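Local coordinates for protein NH(3)-dependent NAD(+) synthetase (PDB 3FIU) that belongs to the NAD synthase family, an alpha/beta fold of the HUP clan built on a parallel sheet, and holds adenosine monophosphate, pyrophosphate and magnesium in adjoining sites, at residues L123-M126 against Y127-Y131; S89-P92 against A93-F97; I230-W233 against H234-H238. All coordinates share one frame; numbering follows the deposited sequence. Where two conformers were deposited one is given.

Interaction 1. Residues L123-M126 against Y127-Y131; sequences LRMM and YLYAY. With AMP (adenosine monophosphate), chain G.
M125 and Y129 meet because M125 carries CG anti to its backbone N (chi1 180°) and then bends at both following torsions. The bends carry the thioether alongside the tyrosine one helical turn further on. SD comes to 3.7 Å from Y129 CD1. It sits obliquely to the ring, 56° off the normal and 4.8 Å from the centroid of Y129, in a Met-aromatic contact. M125 also uses its carbonyl: its O lies in the plane of the same ring, at the edge, 3.2 Å from Y129 CD1. That oxygen accepts the bond from Y129 N as well.

Y127 repeats part of this pattern one turn after L123. L123 O takes the bond from Y127 N and lies 3.1 Å from Y127 CD2, oblique to the ring. L128 N bonds to R124 O, and A130 N to M126 O, as in a regular alpha helix.

R124 points away from the following turn. Its chain is extended from CG to NE (chi3 -174°) and reaches the adenine of AMP. One guanidinium face lies against the base, with AMP N7 3.5 Å above the plane and offset toward the rim. R124 NE is 3.4 Å from AMP C6 and is hydrogen-bonded to L61 O, which would help set the turn of the group. L61 N is itself hydrogen-bonded to AMP.

The hydroxyls of Y127 and Y129 have partners outside the segments: Y129 OH has D162, and Y127 OH has S100 of the second subunit. Helix 113-135 packs on the sheet through L128, which touches strands 31-35 and 137-139. L123 and Y127 face helix 91-100, and M125 packs on M125 of the second subunit.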
loop_
_atom_site.group_PDB
_atom_site.type_symbol
_atom_site.label_atom_id
_atom_site.label_comp_id
_atom_site.label_asym_id
_atom_site.label_seq_id
_atom_site.Cartn_x
_atom_site.Cartn_y
_atom_site.Cartn_z
ATOM N N LEU A 123 8.448 -4.545 -0.915
ATOM C CA LEU A 123 8.747 -5.899 -0.431
ATOM C C LEU A 123 8.751 -5.972 1.100
ATOM O O LEU A 123 8.184 -6.905 1.696
ATOM C CB LEU A 123 10.085 -6.399 -0.953
ATOM C CG LEU A 123 10.087 -6.986 -2.354
ATOM C CD1 LEU A 123 11.515 -7.337 -2.709
ATOM C CD2 LEU A 123 9.177 -8.223 -2.428
ATOM N N ARG A 124 9.388 -4.996 1.749
ATOM C CA ARG A 124 9.385 -4.979 3.211
ATOM C C ARG A 124 7.963 -4.900 3.769
ATOM O O ARG A 124 7.654 -5.572 4.726
ATOM C CB ARG A 124 10.257 -3.826 3.747
ATOM C CG ARG A 124 11.751 -4.107 3.443
ATOM C CD ARG A 124 12.745 -3.233 4.244
ATOM N NE ARG A 124 14.100 -3.504 3.752
ATOM C CZ ARG A 124 14.755 -2.759 2.860
ATOM N NH1 ARG A 124 14.227 -1.637 2.366
ATOM N NH2 ARG A 124 15.959 -3.131 2.461
ATOM N N MET A 125 7.108 -4.080 3.153
ATOM C CA MET A 125 5.676 -4.008 3.503
ATOM C C MET A 125 5.038 -5.396 3.432
ATOM O O MET A 125 4.288 -5.797 4.357
ATOM C CB MET A 125 4.947 -3.001 2.593
ATOM C CG MET A 125 3.418 -2.844 2.873
ATOM S SD MET A 125 2.470 -4.151 2.097
ATOM C CE MET A 125 2.514 -3.718 0.344
ATOM N N MET A 126 5.378 -6.143 2.387
ATOM C CA MET A 126 4.834 -7.492 2.195
ATOM C C MET A 126 5.252 -8.416 3.343
ATOM O O MET A 126 4.428 -9.123 3.902
ATOM C CB MET A 126 5.311 -8.086 0.868
ATOM C CG MET A 126 4.604 -7.468 -0.368
ATOM S SD MET A 126 5.034 -8.247 -1.918
ATOM C CE MET A 126 4.619 -9.968 -1.597
ATOM N N TYR A 127 6.539 -8.396 3.685
ATOM C CA TYR A 127 7.024 -9.189 4.819
ATOM C C TYR A 127 6.281 -8.878 6.093
ATOM O O TYR A 127 5.820 -9.788 6.790
ATOM C CB TYR A 127 8.536 -8.999 5.028
ATOM C CG TYR A 127 9.323 -9.757 4.015
ATOM C CD1 TYR A 127 9.481 -11.150 4.121
ATOM C CD2 TYR A 127 9.914 -9.094 2.931
ATOM C CE1 TYR A 127 10.221 -11.854 3.170
ATOM C CE2 TYR A 127 10.631 -9.773 1.994
ATOM C CZ TYR A 127 10.764 -11.161 2.109
ATOM O OH TYR A 127 11.472 -11.802 1.152
ATOM N N LEU A 128 6.219 -7.596 6.436
ATOM C CA LEU A 128 5.517 -7.141 7.634
ATOM C C LEU A 128 4.071 -7.591 7.726
ATOM O O LEU A 128 3.643 -8.069 8.787
ATOM C CB LEU A 128 5.599 -5.607 7.766
ATOM C CG LEU A 128 7.038 -5.126 8.021
ATOM C CD1 LEU A 128 7.117 -3.643 7.755
ATOM C CD2 LEU A 128 7.487 -5.465 9.441
ATOM N N TYR A 129 3.326 -7.421 6.636
ATOM C CA TYR A 129 1.931 -7.858 6.542
ATOM C C TYR A 129 1.751 -9.385 6.507
ATOM O O TYR A 129 0.775 -9.873 7.016
ATOM C CB TYR A 129 1.222 -7.152 5.350
ATOM C CG TYR A 129 0.764 -5.780 5.814
ATOM C CD1 TYR A 129 1.579 -4.646 5.633
ATOM C CD2 TYR A 129 -0.410 -5.650 6.578
ATOM C CE1 TYR A 129 1.192 -3.395 6.149
ATOM C CE2 TYR A 129 -0.806 -4.435 7.072
ATOM C CZ TYR A 129 -0.007 -3.302 6.865
ATOM O OH TYR A 129 -0.414 -2.078 7.393
ATOM N N ALA A 130 2.670 -10.120 5.882
ATOM C CA ALA A 130 2.642 -11.591 5.962
ATOM C C ALA A 130 2.781 -12.045 7.416
ATOM O O ALA A 130 2.049 -12.950 7.875
ATOM C CB ALA A 130 3.765 -12.221 5.108
ATOM N N TYR A 131 3.737 -11.451 8.137
ATOM C CA TYR A 131 3.901 -11.782 9.566
ATOM C C TYR A 131 2.660 -11.389 10.373
ATOM O O TYR A 131 2.112 -12.190 11.136
ATOM C CB TYR A 131 5.137 -11.085 10.171
ATOM C CG TYR A 131 5.386 -11.546 11.597
ATOM C CD1 TYR A 131 6.197 -12.644 11.858
ATOM C CD2 TYR A 131 4.761 -10.911 12.672
ATOM C CE1 TYR A 131 6.403 -13.091 13.168
ATOM C CE2 TYR A 131 4.957 -11.350 13.985
ATOM C CZ TYR A 131 5.772 -12.458 14.219
ATOM O OH TYR A 131 5.983 -12.903 15.518
HETATM P P AMP G . 13.901 5.236 6.072
HETATM O O1P AMP G . 13.096 6.338 6.736
HETATM O O2P AMP G . 13.645 5.165 4.557
HETATM O O3P AMP G . 15.340 5.093 6.422
HETATM O "O5'" AMP G . 13.204 3.839 6.531
HETATM C "C5'" AMP G . 11.764 3.763 6.594
HETATM C "C4'" AMP G . 11.391 2.492 7.338
HETATM O "O4'" AMP G . 11.546 1.335 6.507
HETATM C "C3'" AMP G . 12.292 2.198 8.530
HETATM O "O3'" AMP G . 11.865 2.988 9.632
HETATM C "C2'" AMP G . 12.043 0.708 8.744
HETATM O "O2'" AMP G . 10.847 0.480 9.521
HETATM C "C1'" AMP G . 11.858 0.194 7.313
HETATM N N9 AMP G . 13.152 -0.338 6.828
HETATM C C8 AMP G . 14.058 0.292 6.032
HETATM N N7 AMP G . 15.141 -0.496 5.801
HETATM C C5 AMP G . 14.935 -1.642 6.493
HETATM C C6 AMP G . 15.677 -2.905 6.667
HETATM N N6 AMP G . 16.896 -3.071 6.101
HETATM N N1 AMP G . 15.082 -3.837 7.434
HETATM C C2 AMP G . 13.883 -3.685 8.033
HETATM N N3 AMP G . 13.125 -2.561 7.907
HETATM C C4 AMP G . 13.621 -1.542 7.149
#

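Interaction 2. Residues S89-P92 against A93-F97; sequences SIQP and AYEAF
The amide of Q91 lies beside the ring of Y94, with NE2 in the ring plane at its edge. Q91 NE2 is 3.9 Å from Y94 CD1. The two side chains run the same way, and the amide and ring planes are 65° apart. On the next residue, the side chain of E95 also comes near Q91 NE2. E95 has two conformers, so this approach is doubtful.

In Q91, chi1 of -163° turns CG away from the backbone N and sets it beside the carbonyl carbon. A bend at chi2 (66°) then brings the amide back toward the next turn. Its OE1 accepts from D64 N. This bond would hold the amide's rotation, with NE2 toward Y94.

The start of helix 91-100 is held by polar contacts. S89 OG accepts from Q91 N at 3.1 Å, a capping bond. P92 has no N-H to give. A93 N donates to a water at 2.9 Å, and that water donates to S89 O, also bridging the first turn. Direct helical bonds then take over. Y94 N reaches I90 O at 2.8 Å, E95 N reaches Q91 O, and A96 N reaches P92 O.

Around this turn the chain has just left strand 84-87, outermost in this chain's sheet. I90 is paired through its backbone with P62, and its side chain covers Q120, R124 and Y127 of helix 113-135. Y94 touches K116 of the same helix. On the dimer side, A96 packs on P92 of the second subunit, and F97 meets the ring of Y127 of the second subunit. Helix 91-100 thus joins helix 113-135 of its own chain to the other copy.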
loop_
_atom_site.group_PDB
_atom_site.type_symbol
_atom_site.label_atom_id
_atom_site.label_comp_id
_atom_site.label_asym_id
_atom_site.label_seq_id
_atom_site.Cartn_x
_atom_site.Cartn_y
_atom_site.Cartn_z
ATOM N N SER A 89 16.988 -11.869 4.212
ATOM C CA SER A 89 17.421 -11.127 3.027
ATOM C C SER A 89 16.262 -11.026 2.042
ATOM O O SER A 89 15.622 -12.034 1.718
ATOM C CB SER A 89 18.587 -11.794 2.320
ATOM O OG SER A 89 18.965 -11.028 1.176
ATOM N N ILE A 90 16.022 -9.808 1.545
ATOM C CA ILE A 90 14.984 -9.597 0.552
ATOM C C ILE A 90 15.572 -9.723 -0.831
ATOM O O ILE A 90 14.860 -9.563 -1.839
ATOM C CB ILE A 90 14.234 -8.217 0.748
ATOM C CG1 ILE A 90 15.159 -7.029 0.401
ATOM C CG2 ILE A 90 13.710 -8.127 2.168
ATOM C CD1 ILE A 90 14.431 -5.702 0.235
ATOM N N GLN A 91 16.869 -10.026 -0.903
ATOM C CA GLN A 91 17.541 -10.023 -2.203
ATOM C C GLN A 91 16.976 -11.048 -3.219
ATOM O O GLN A 91 16.776 -10.701 -4.384
ATOM C CB GLN A 91 19.089 -10.106 -2.061
ATOM C CG GLN A 91 19.885 -9.702 -3.337
ATOM C CD GLN A 91 19.719 -8.229 -3.679
ATOM O OE1 GLN A 91 19.536 -7.399 -2.789
ATOM N NE2 GLN A 91 19.750 -7.900 -4.975
ATOM N N PRO A 92 16.758 -12.319 -2.803
ATOM C CA PRO A 92 16.156 -13.298 -3.751
ATOM C C PRO A 92 14.822 -12.852 -4.341
ATOM O O PRO A 92 14.607 -12.929 -5.564
ATOM C CB PRO A 92 15.942 -14.556 -2.882
ATOM C CG PRO A 92 16.981 -14.439 -1.828
ATOM C CD PRO A 92 17.127 -12.956 -1.523
ATOM N N ALA A 93 13.920 -12.408 -3.478
ATOM C CA ALA A 93 12.626 -11.913 -3.921
ATOM C C ALA A 93 12.785 -10.663 -4.797
ATOM O O ALA A 93 12.125 -10.537 -5.865
ATOM C CB ALA A 93 11.753 -11.632 -2.724
ATOM N N TYR A 94 13.678 -9.762 -4.384
ATOM C CA TYR A 94 13.873 -8.519 -5.152
ATOM C C TYR A 94 14.423 -8.846 -6.572
ATOM O O TYR A 94 13.953 -8.307 -7.575
ATOM C CB TYR A 94 14.767 -7.485 -4.400
ATOM C CG TYR A 94 15.096 -6.337 -5.304
ATOM C CD1 TYR A 94 16.359 -6.229 -5.905
ATOM C CD2 TYR A 94 14.109 -5.423 -5.673
ATOM C CE1 TYR A 94 16.622 -5.207 -6.809
ATOM C CE2 TYR A 94 14.368 -4.408 -6.574
ATOM C CZ TYR A 94 15.625 -4.305 -7.136
ATOM O OH TYR A 94 15.854 -3.275 -8.035
ATOM N N GLU A 95 15.411 -9.734 -6.652
ATOM C CA GLU A 95 16.002 -10.105 -7.942
ATOM C C GLU A 95 14.987 -10.776 -8.874
ATOM O O GLU A 95 14.952 -10.468 -10.066
ATOM C CB GLU A 95 17.273 -10.946 -7.745
ATOM C CG GLU A 95 18.514 -10.113 -7.413
ATOM C CD GLU A 95 19.287 -9.734 -8.655
ATOM O OE1 GLU A 95 19.205 -8.560 -9.081
ATOM O OE2 GLU A 95 19.946 -10.634 -9.224
ATOM N N ALA A 96 14.140 -11.648 -8.327
ATOM C CA ALA A 96 13.105 -12.286 -9.162
ATOM C C ALA A 96 12.157 -11.180 -9.652
ATOM O O ALA A 96 11.785 -11.111 -10.836
ATOM C CB ALA A 96 12.345 -13.348 -8.365
ATOM N N PHE A 97 11.797 -10.279 -8.756
ATOM C CA PHE A 97 10.879 -9.220 -9.166
ATOM C C PHE A 97 11.526 -8.347 -10.257
ATOM O O PHE A 97 10.963 -8.146 -11.346
ATOM C CB PHE A 97 10.442 -8.367 -7.975
ATOM C CG PHE A 97 9.589 -7.200 -8.370
ATOM C CD1 PHE A 97 8.222 -7.373 -8.681
ATOM C CD2 PHE A 97 10.156 -5.932 -8.483
ATOM C CE1 PHE A 97 7.412 -6.262 -9.056
ATOM C CE2 PHE A 97 9.381 -4.831 -8.866
ATOM C CZ PHE A 97 7.993 -4.995 -9.144
HETATM O O HOH W 1 13.880 -12.810 -0.636
#

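Interaction 3. Residues I230-W233 against H234-H238; sequences INFW and HNRSH
R236 brings its guanidinium against both W233 and F232. R236 CG takes the crowded position between the backbone N and the carbonyl carbon (chi1 68°), and the chain then runs extended to NE. This carries the charged end back along the helix. NH2 stands 3.1 Å above the plane of W233, over the centre of the indole. R236 CZ is 4.4 Å from the centroid of the six-membered ring of W233, a cation-pi contact. The guanidinium is not stacked flat there: its plane is 71° from that of the indole, and NH2 leads.

The ring of F232 comes to the guanidinium from another side. F232 CE1 lies over the centre of one face, 3.6 Å from R236 CZ. The planes are 46° apart, so this is a tilted contact.

N235 N bonds to N231 O at 2.8 Å. The N235 side chain lies close to the same oxygen without a hydrogen bond to it. In H234, chi1 of -178° takes the imidazole away from the preceding turn to Y149. There it stacks on the Y149 ring, and H234 ND1 is hydrogen-bonded to Y149 O.

S237 OG lies 2.9 Å from W233 O and 3.2 Å from H234 O. Its one proton could serve either carbonyl, and R241 NH1 is bonded to the same hydroxyl. R241 NH2 also binds H234 O. Polar side chains thus gather at carbonyls in the C-terminal turn of helix 224-235, beside an i to i+3 cation-pi pair.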
loop_
_atom_site.group_PDB
_atom_site.type_symbol
_atom_site.label_atom_id
_atom_site.label_comp_id
_atom_site.label_asym_id
_atom_site.label_seq_id
_atom_site.Cartn_x
_atom_site.Cartn_y
_atom_site.Cartn_z
ATOM N N ILE A 230 12.300 22.385 0.758
ATOM C CA ILE A 230 11.107 21.949 1.509
ATOM C C ILE A 230 9.856 21.950 0.654
ATOM O O ILE A 230 9.172 20.922 0.567
ATOM C CB ILE A 230 10.874 22.746 2.839
ATOM C CG1 ILE A 230 11.996 22.437 3.843
ATOM C CG2 ILE A 230 9.469 22.449 3.452
ATOM C CD1 ILE A 230 12.066 23.362 5.070
ATOM N N ASN A 231 9.539 23.088 0.027
ATOM C CA ASN A 231 8.368 23.158 -0.867
ATOM C C ASN A 231 8.498 22.233 -2.073
ATOM O O ASN A 231 7.504 21.698 -2.507
ATOM C CB ASN A 231 8.114 24.586 -1.390
ATOM C CG ASN A 231 7.655 25.558 -0.304
ATOM O OD1 ASN A 231 6.619 25.351 0.360
ATOM N ND2 ASN A 231 8.386 26.667 -0.172
ATOM N N PHE A 232 9.705 22.056 -2.635
ATOM C CA PHE A 232 9.862 21.171 -3.799
ATOM C C PHE A 232 9.409 19.720 -3.484
ATOM O O PHE A 232 8.583 19.145 -4.203
ATOM C CB PHE A 232 11.301 21.168 -4.340
ATOM C CG PHE A 232 11.554 20.083 -5.354
ATOM C CD1 PHE A 232 12.272 18.940 -5.006
ATOM C CD2 PHE A 232 11.024 20.169 -6.638
ATOM C CE1 PHE A 232 12.492 17.913 -5.934
ATOM C CE2 PHE A 232 11.239 19.143 -7.577
ATOM C CZ PHE A 232 11.977 18.016 -7.217
ATOM N N TRP A 233 9.960 19.156 -2.410
ATOM C CA TRP A 233 9.569 17.832 -1.909
ATOM C C TRP A 233 8.086 17.734 -1.504
ATOM O O TRP A 233 7.378 16.791 -1.888
ATOM C CB TRP A 233 10.482 17.433 -0.731
ATOM C CG TRP A 233 11.839 16.972 -1.182
ATOM C CD1 TRP A 233 12.818 17.734 -1.761
ATOM C CD2 TRP A 233 12.369 15.642 -1.095
ATOM N NE1 TRP A 233 13.918 16.960 -2.057
ATOM C CE2 TRP A 233 13.675 15.671 -1.650
ATOM C CE3 TRP A 233 11.881 14.429 -0.578
ATOM C CZ2 TRP A 233 14.497 14.525 -1.711
ATOM C CZ3 TRP A 233 12.698 13.295 -0.644
ATOM C CH2 TRP A 233 13.991 13.353 -1.202
ATOM N N HIS A 234 7.611 18.691 -0.721
ATOM C CA HIS A 234 6.236 18.659 -0.238
ATOM C C HIS A 234 5.283 18.720 -1.419
ATOM O O HIS A 234 4.262 18.024 -1.433
ATOM C CB HIS A 234 5.951 19.831 0.692
ATOM C CG HIS A 234 4.567 19.840 1.262
ATOM N ND1 HIS A 234 4.150 18.953 2.225
ATOM C CD2 HIS A 234 3.504 20.638 1.006
ATOM C CE1 HIS A 234 2.891 19.200 2.543
ATOM N NE2 HIS A 234 2.476 20.225 1.817
ATOM N N ASN A 235 5.626 19.560 -2.401
ATOM C CA ASN A 235 4.737 19.795 -3.538
ATOM C C ASN A 235 4.547 18.600 -4.455
ATOM O O ASN A 235 3.456 18.390 -4.979
ATOM C CB ASN A 235 5.201 20.998 -4.366
ATOM C CG ASN A 235 4.839 22.329 -3.717
ATOM O OD1 ASN A 235 3.960 22.407 -2.826
ATOM N ND2 ASN A 235 5.511 23.399 -4.168
ATOM N N ARG A 236 5.615 17.841 -4.676
ATOM C CA ARG A 236 5.550 16.718 -5.590
ATOM C C ARG A 236 4.928 15.467 -4.941
ATOM O O ARG A 236 4.747 14.452 -5.616
ATOM C CB ARG A 236 6.936 16.420 -6.167
ATOM C CG ARG A 236 7.910 15.896 -5.152
ATOM C CD ARG A 236 9.143 15.355 -5.837
ATOM N NE ARG A 236 10.148 15.013 -4.841
ATOM C CZ ARG A 236 11.375 14.596 -5.127
ATOM N NH1 ARG A 236 11.755 14.468 -6.394
ATOM N NH2 ARG A 236 12.220 14.311 -4.138
ATOM N N SER A 237 4.553 15.572 -3.662
ATOM C CA SER A 237 4.023 14.435 -2.896
ATOM C C SER A 237 2.632 14.618 -2.286
ATOM O O SER A 237 2.275 13.925 -1.312
ATOM C CB SER A 237 5.036 14.012 -1.816
ATOM O OG SER A 237 5.270 15.038 -0.876
ATOM N N HIS A 238 1.827 15.530 -2.834
ATOM C CA HIS A 238 0.472 15.737 -2.270
ATOM C C HIS A 238 -0.318 14.446 -2.158
ATOM O O HIS A 238 -0.981 14.199 -1.138
ATOM C CB HIS A 238 -0.373 16.751 -3.078
ATOM C CG HIS A 238 0.179 18.142 -3.060
ATOM N ND1 HIS A 238 0.241 18.903 -1.912
ATOM C CD2 HIS A 238 0.709 18.905 -4.049
ATOM C CE1 HIS A 238 0.781 20.076 -2.195
ATOM N NE2 HIS A 238 1.077 20.105 -3.483
#

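How the interactions relate
Interactions 1 and 2 work as neighbours. Their centres are 13 Å apart, and I90 and Y94 of 89-97 pack on L123, R124 and Y127 of 123-131. Both also touch the second subunit. Interaction 1 is almost wholly buried and is the one that reaches AMP. Interaction 2 is partly buried, and its polar groups and water bind the start of a helix. Interaction 3 is also partly buried, with no other chain against it, and lies about 15 Å from interaction 1 at the nearest atoms. It concerns the end of a helix. Sulfur-aromatic packing marks the buried helix, capping the helix start, and cation-pi contact the helix end.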